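Local coordinates for protein epsin 1 (Danio rerio, PDB 5LP0) that probably binds membranes rich in phosphatidylinositol 4,5-bisphosphate, bends them and so promotes clathrin-coated invaginations during receptor-mediated endocytosis, at residues Lys11-Thr16 against Met45-Lys50; Lys50-His55 against Arg60-Ala65. All coordinates share one frame; numbering follows the deposited sequence.

Contact 1 of 2, residues Lys11-Thr16 against Met45-Lys50; sequences KVREAT and MSMVWK
In the all-helical ENTH domain, the last turn of helix 8-15 rests on helix 38-51 through Val12 and Arg13, which both close on Met47. The short segments 11-15 and 45-50 run in the same general direction, crossing at -29° with their axes 9.5 Å apart at closest approach. Val12 makes the buried half of the contact. Its CG1 branch, set anti to the backbone N (chi1 172°), reaches 3.5 Å to Met47 CG, and the two side chains slide past each other in opposite directions. The same methyl, Val12 CG1, also meets Val48 CG2 at 3.8 Å, so one branch wedges against two neighbours of the facing helix. Val48 in turn packs on Leu68 and Met69 of helix 59-75, which carries the apolar layer inward. Met47 is bent at both chi2 and chi3, and its thioether end crosses the extended Arg13 chain at about a right angle. Met47 SD sits over one face of the Arg13 guanidinium, toward its rim and 3.6 Å from Arg13 NE, while Met47 CE lies 3.8 Å from Arg13 CZ. The polar end of Arg13 is held by Glu9 in a salt bridge at NH2. At the helix end, Thr16 OG1 donates a hydrogen bond back to Val12 O at 2.8 Å, approaching from above the carbonyl plane. Arg13 probably belongs to the phosphoinositide-binding site, as in a close relative; sulfur over one face and a carboxylate at NH2 would leave this cation supported by both dispersion and charge.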
loop_
_atom_site.group_PDB
_atom_site.type_symbol
_atom_site.label_atom_id
_atom_site.label_comp_id
_atom_site.label_asym_id
_atom_site.label_seq_id
_atom_site.Cartn_x
_atom_site.Cartn_y
_atom_site.Cartn_z
ATOM N N LYS A 11 -7.729 9.946 -2.439
ATOM C CA LYS A 11 -8.055 8.872 -1.503
ATOM C C LYS A 11 -6.784 8.137 -1.056
ATOM O O LYS A 11 -6.625 7.800 0.116
ATOM C CB LYS A 11 -9.052 7.896 -2.142
ATOM C CG LYS A 11 -10.468 8.453 -2.175
ATOM C CD LYS A 11 -11.429 7.521 -2.891
ATOM C CE LYS A 11 -12.860 8.051 -2.902
ATOM N NZ LYS A 11 -13.387 8.286 -1.519
ATOM N N VAL A 12 -5.885 7.862 -1.988
ATOM C CA VAL A 12 -4.612 7.243 -1.625
ATOM C C VAL A 12 -3.807 8.128 -0.655
ATOM O O VAL A 12 -3.264 7.642 0.354
ATOM C CB VAL A 12 -3.759 6.950 -2.868
ATOM C CG1 VAL A 12 -2.381 6.491 -2.452
ATOM C CG2 VAL A 12 -4.426 5.915 -3.750
ATOM N N ARG A 13 -3.768 9.432 -0.921
ATOM C CA ARG A 13 -3.034 10.350 -0.044
ATOM C C ARG A 13 -3.602 10.299 1.367
ATOM O O ARG A 13 -2.864 10.221 2.344
ATOM C CB ARG A 13 -3.089 11.792 -0.565
ATOM C CG ARG A 13 -2.199 12.032 -1.733
ATOM C CD ARG A 13 -2.432 13.412 -2.350
ATOM N NE ARG A 13 -1.508 13.634 -3.454
ATOM C CZ ARG A 13 -0.268 14.091 -3.318
ATOM N NH1 ARG A 13 0.202 14.400 -2.115
ATOM N NH2 ARG A 13 0.499 14.242 -4.392
ATOM N N GLU A 14 -4.919 10.319 1.470
ATOM C CA GLU A 14 -5.586 10.276 2.754
ATOM C C GLU A 14 -5.251 8.981 3.485
ATOM O O GLU A 14 -4.995 8.990 4.672
ATOM C CB GLU A 14 -7.095 10.381 2.551
ATOM C CG GLU A 14 -7.870 10.223 3.836
ATOM C CD GLU A 14 -7.655 11.379 4.782
ATOM O OE1 GLU A 14 -7.500 12.523 4.289
ATOM O OE2 GLU A 14 -7.618 11.145 6.018
ATOM N N ALA A 15 -5.255 7.871 2.749
ATOM C CA ALA A 15 -5.005 6.560 3.312
ATOM C C ALA A 15 -3.562 6.404 3.780
ATOM O O ALA A 15 -3.259 5.512 4.562
ATOM C CB ALA A 15 -5.343 5.460 2.288
ATOM N N THR A 16 -2.659 7.191 3.216
ATOM C CA THR A 16 -1.240 7.048 3.526
ATOM C C THR A 16 -0.609 8.265 4.219
ATOM O O THR A 16 0.614 8.469 4.180
ATOM C CB THR A 16 -0.478 6.710 2.244
ATOM O OG1 THR A 16 -0.644 7.763 1.274
ATOM C CG2 THR A 16 -0.969 5.374 1.651
ATOM N N MET A 45 -1.842 3.615 -8.278
ATOM C CA MET A 45 -0.568 2.955 -8.171
ATOM C C MET A 45 0.547 3.984 -8.187
ATOM O O MET A 45 1.507 3.871 -7.415
ATOM C CB MET A 45 -0.389 1.944 -9.288
ATOM C CG MET A 45 -1.341 0.767 -9.145
ATOM S SD MET A 45 -1.225 -0.232 -7.633
ATOM C CE MET A 45 0.314 -1.116 -7.927
ATOM N N SER A 46 0.425 5.023 -8.997
ATOM C CA SER A 46 1.471 6.029 -9.038
ATOM C C SER A 46 1.619 6.655 -7.654
ATOM O O SER A 46 2.756 6.819 -7.149
ATOM C CB SER A 46 1.131 7.101 -10.074
ATOM O OG SER A 46 2.105 8.115 -10.024
ATOM N N MET A 47 0.491 7.021 -7.045
ATOM C CA MET A 47 0.535 7.643 -5.730
ATOM C C MET A 47 1.078 6.691 -4.661
ATOM O O MET A 47 1.818 7.100 -3.770
ATOM C CB MET A 47 -0.843 8.186 -5.352
ATOM C CG MET A 47 -0.791 9.129 -4.151
ATOM S SD MET A 47 0.133 10.652 -4.524
ATOM C CE MET A 47 1.365 10.695 -3.222
ATOM N N VAL A 48 0.760 5.413 -4.737
ATOM C CA VAL A 48 1.259 4.470 -3.755
ATOM C C VAL A 48 2.772 4.342 -3.875
ATOM O O VAL A 48 3.481 4.374 -2.850
ATOM C CB VAL A 48 0.558 3.084 -3.862
ATOM C CG1 VAL A 48 1.186 2.106 -2.867
ATOM C CG2 VAL A 48 -0.946 3.184 -3.564
ATOM N N TRP A 49 3.304 4.192 -5.076
ATOM C CA TRP A 49 4.751 4.108 -5.281
ATOM C C TRP A 49 5.456 5.375 -4.817
ATOM O O TRP A 49 6.554 5.294 -4.230
ATOM C CB TRP A 49 5.113 3.791 -6.742
ATOM C CG TRP A 49 4.652 2.436 -7.241
ATOM C CD1 TRP A 49 3.818 2.200 -8.299
ATOM C CD2 TRP A 49 5.013 1.142 -6.721
ATOM N NE1 TRP A 49 3.632 0.855 -8.453
ATOM C CE2 TRP A 49 4.343 0.179 -7.500
ATOM C CE3 TRP A 49 5.838 0.709 -5.677
ATOM C CZ2 TRP A 49 4.458 -1.200 -7.263
ATOM C CZ3 TRP A 49 5.955 -0.650 -5.434
ATOM C CH2 TRP A 49 5.271 -1.597 -6.233
ATOM N N LYS A 50 4.831 6.534 -5.002
ATOM C CA LYS A 50 5.408 7.771 -4.495
ATOM C C LYS A 50 5.504 7.740 -2.975
ATOM O O LYS A 50 6.546 8.069 -2.408
ATOM C CB LYS A 50 4.576 8.964 -4.927
ATOM C CG LYS A 50 4.760 9.338 -6.402
ATOM C CD LYS A 50 3.899 10.545 -6.797
ATOM C CE LYS A 50 4.006 10.865 -8.307
ATOM N NZ LYS A 50 3.027 11.914 -8.690
#

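Contact 2 of 2, residues Lys50-His55 against Arg60-Ala65; sequences KRLNDH and RHVYKA
Arg51 CG stands anti to its carbonyl carbon and the chain turns again at chi2 (-81°), which lays it over the ring of His61; the His61 CG likewise lies anti to its carbonyl carbon. The guanidinium of Arg51 therefore lies flat on the imidazole, the planes only 8° apart and the group centres separated by 3.9 Å. Farther down the same chain, Arg51 CD stands over this ring face, 3.5 Å from His61 CG, in a CH-pi contact. Asp54 comes to the ring edge instead: His61 ND1 donates to Asp54 OD1 at 2.6 Å with an N-H...O angle of 159°. OD1 lies close to the ring plane, while the nitrogen comes to the anti side of the carboxylate, somewhat out of its plane. This bond, with the stack on one face, would hold the ring against rotation. Without the imidazole, as with an alanine here, Asp54 OD1 is likely to lose its donor and the Arg51 guanidinium the flat surface it lies on. Next to this polar group, toward Leu52 and Ala65, the packing is apolar: Leu52 CD2 touches Ala65 CB at 3.6 Å, and Arg51 CB meets the same Ala65 CB at 3.8 Å. Val62 CG2 presses against the backbone of the turn, 3.2 Å from Asp54 O. Arg51 and His61 probably bind the phosphoinositide headgroup, as in a close relative, and Thr16 holds Arg51 NH1 through its hydroxyl. The type I turn Arg51-Asp54 leads out of helix 38-51 and lies against the first turns of helix 59-75; Leu52 and Val62 both reach Leu94, and Val62 also touches Val111 of helix 108-122.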
loop_
_atom_site.group_PDB
_atom_site.type_symbol
_atom_site.label_atom_id
_atom_site.label_comp_id
_atom_site.label_asym_id
_atom_site.label_seq_id
_atom_site.Cartn_x
_atom_site.Cartn_y
_atom_site.Cartn_z
ATOM N N LYS A 50 4.831 6.534 -5.002
ATOM C CA LYS A 50 5.408 7.771 -4.495
ATOM C C LYS A 50 5.504 7.740 -2.975
ATOM O O LYS A 50 6.546 8.069 -2.408
ATOM C CB LYS A 50 4.576 8.964 -4.927
ATOM C CG LYS A 50 4.760 9.338 -6.402
ATOM C CD LYS A 50 3.899 10.545 -6.797
ATOM C CE LYS A 50 4.006 10.865 -8.307
ATOM N NZ LYS A 50 3.027 11.914 -8.690
ATOM N N ARG A 51 4.443 7.323 -2.292
ATOM C CA ARG A 51 4.452 7.299 -0.838
ATOM C C ARG A 51 5.466 6.265 -0.336
ATOM O O ARG A 51 6.126 6.485 0.673
ATOM C CB ARG A 51 3.040 7.013 -0.306
ATOM C CG ARG A 51 2.070 8.213 -0.493
ATOM C CD ARG A 51 2.318 9.228 0.630
ATOM N NE ARG A 51 2.001 10.647 0.383
ATOM C CZ ARG A 51 0.981 11.310 0.930
ATOM N NH1 ARG A 51 0.081 10.684 1.667
ATOM N NH2 ARG A 51 0.822 12.607 0.696
ATOM N N LEU A 52 5.642 5.174 -1.076
ATOM C CA LEU A 52 6.611 4.142 -0.735
ATOM C C LEU A 52 8.064 4.597 -0.918
ATOM O O LEU A 52 8.986 3.909 -0.470
ATOM C CB LEU A 52 6.368 2.886 -1.589
ATOM C CG LEU A 52 5.151 2.037 -1.207
ATOM C CD1 LEU A 52 4.926 0.972 -2.255
ATOM C CD2 LEU A 52 5.279 1.383 0.176
ATOM N N ASN A 53 8.246 5.753 -1.551
ATOM C CA ASN A 53 9.565 6.308 -1.857
ATOM C C ASN A 53 9.866 7.580 -1.047
ATOM O O ASN A 53 10.817 8.301 -1.349
ATOM C CB ASN A 53 9.601 6.632 -3.364
ATOM C CG ASN A 53 11.000 6.873 -3.898
ATOM O OD1 ASN A 53 11.973 6.248 -3.460
ATOM N ND2 ASN A 53 11.106 7.777 -4.863
ATOM N N ASP A 54 9.071 7.842 -0.017
ATOM C CA ASP A 54 9.359 8.897 0.967
ATOM C C ASP A 54 10.336 8.395 2.037
ATOM O O ASP A 54 10.664 7.199 2.089
ATOM C CB ASP A 54 8.051 9.406 1.576
ATOM C CG ASP A 54 7.298 10.351 0.645
ATOM O OD1 ASP A 54 6.098 10.589 0.900
ATOM O OD2 ASP A 54 7.908 10.862 -0.318
ATOM N N HIS A 55 10.813 9.308 2.888
ATOM C CA HIS A 55 11.863 8.990 3.831
ATOM C C HIS A 55 11.715 9.814 5.090
ATOM O O HIS A 55 10.929 10.758 5.174
ATOM C CB HIS A 55 13.220 9.308 3.201
ATOM C CG HIS A 55 13.482 8.573 1.926
ATOM N ND1 HIS A 55 13.984 7.289 1.896
ATOM C CD2 HIS A 55 13.299 8.937 0.634
ATOM C CE1 HIS A 55 14.097 6.892 0.640
ATOM N NE2 HIS A 55 13.694 7.874 -0.143
ATOM N N ARG A 60 5.926 7.332 7.985
ATOM C CA ARG A 60 4.608 6.717 8.107
ATOM C C ARG A 60 3.911 6.672 6.729
ATOM O O ARG A 60 3.063 5.825 6.503
ATOM C CB ARG A 60 3.722 7.429 9.124
ATOM C CG ARG A 60 2.721 6.463 9.737
ATOM C CD ARG A 60 1.718 7.164 10.628
ATOM N NE ARG A 60 2.385 7.939 11.669
ATOM C CZ ARG A 60 2.693 7.477 12.875
ATOM N NH1 ARG A 60 2.398 6.228 13.217
ATOM N NH2 ARG A 60 3.303 8.274 13.746
ATOM N N HIS A 61 4.287 7.555 5.807
ATOM C CA HIS A 61 3.816 7.458 4.422
ATOM C C HIS A 61 4.188 6.094 3.899
ATOM O O HIS A 61 3.387 5.446 3.231
ATOM C CB HIS A 61 4.500 8.490 3.514
ATOM C CG HIS A 61 3.997 9.890 3.675
ATOM N ND1 HIS A 61 4.539 10.947 2.976
ATOM C CD2 HIS A 61 3.020 10.409 4.457
ATOM C CE1 HIS A 61 3.905 12.060 3.308
ATOM N NE2 HIS A 61 2.968 11.758 4.184
ATOM N N VAL A 62 5.407 5.657 4.193
ATOM C CA VAL A 62 5.927 4.415 3.621
ATOM C C VAL A 62 5.243 3.233 4.301
ATOM O O VAL A 62 4.766 2.294 3.652
ATOM C CB VAL A 62 7.471 4.302 3.849
ATOM C CG1 VAL A 62 8.020 3.010 3.222
ATOM C CG2 VAL A 62 8.213 5.510 3.289
ATOM N N TYR A 63 5.161 3.280 5.626
ATOM C CA TYR A 63 4.522 2.209 6.387
ATOM C C TYR A 63 3.053 2.027 5.971
ATOM O O TYR A 63 2.623 0.917 5.630
ATOM C CB TYR A 63 4.633 2.542 7.870
ATOM C CG TYR A 63 4.146 1.456 8.792
ATOM C CD1 TYR A 63 4.916 0.332 9.044
ATOM C CD2 TYR A 63 2.911 1.563 9.421
ATOM C CE1 TYR A 63 4.477 -0.656 9.902
ATOM C CE2 TYR A 63 2.465 0.580 10.271
ATOM C CZ TYR A 63 3.252 -0.528 10.507
ATOM O OH TYR A 63 2.800 -1.504 11.369
ATOM N N LYS A 64 2.289 3.125 5.954
ATOM C CA LYS A 64 0.868 3.066 5.594
ATOM C C LYS A 64 0.640 2.721 4.109
ATOM O O LYS A 64 -0.330 2.032 3.768
ATOM C CB LYS A 64 0.159 4.361 6.000
ATOM C CG LYS A 64 0.041 4.493 7.525
ATOM C CD LYS A 64 -0.402 5.872 8.027
ATOM C CE LYS A 64 -1.883 6.096 7.765
ATOM N NZ LYS A 64 -2.285 7.452 8.243
ATOM N N ALA A 65 1.536 3.160 3.239
ATOM C CA ALA A 65 1.460 2.766 1.830
ATOM C C ALA A 65 1.658 1.271 1.694
ATOM O O ALA A 65 1.033 0.654 0.819
ATOM C CB ALA A 65 2.471 3.534 0.980
#

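Both contacts use helix 38-51 and share Lys50: contact 1 sets its body against helix 8-15, contact 2 sets its end and the following turn against helix 59-75. Three of the four touching residues in contact 1 are buried, and its chemistry is mainly aliphatic and thioether packing with one exposed arginine. Contact 2 is only partly buried; its apolar floor carries a stacked cation and a His-carboxylate bond. The two meet at Thr16 and Arg51. Together they bring Arg13, Arg51 and His61 side by side, consistent with one phosphoinositide pocket completed by Asn18.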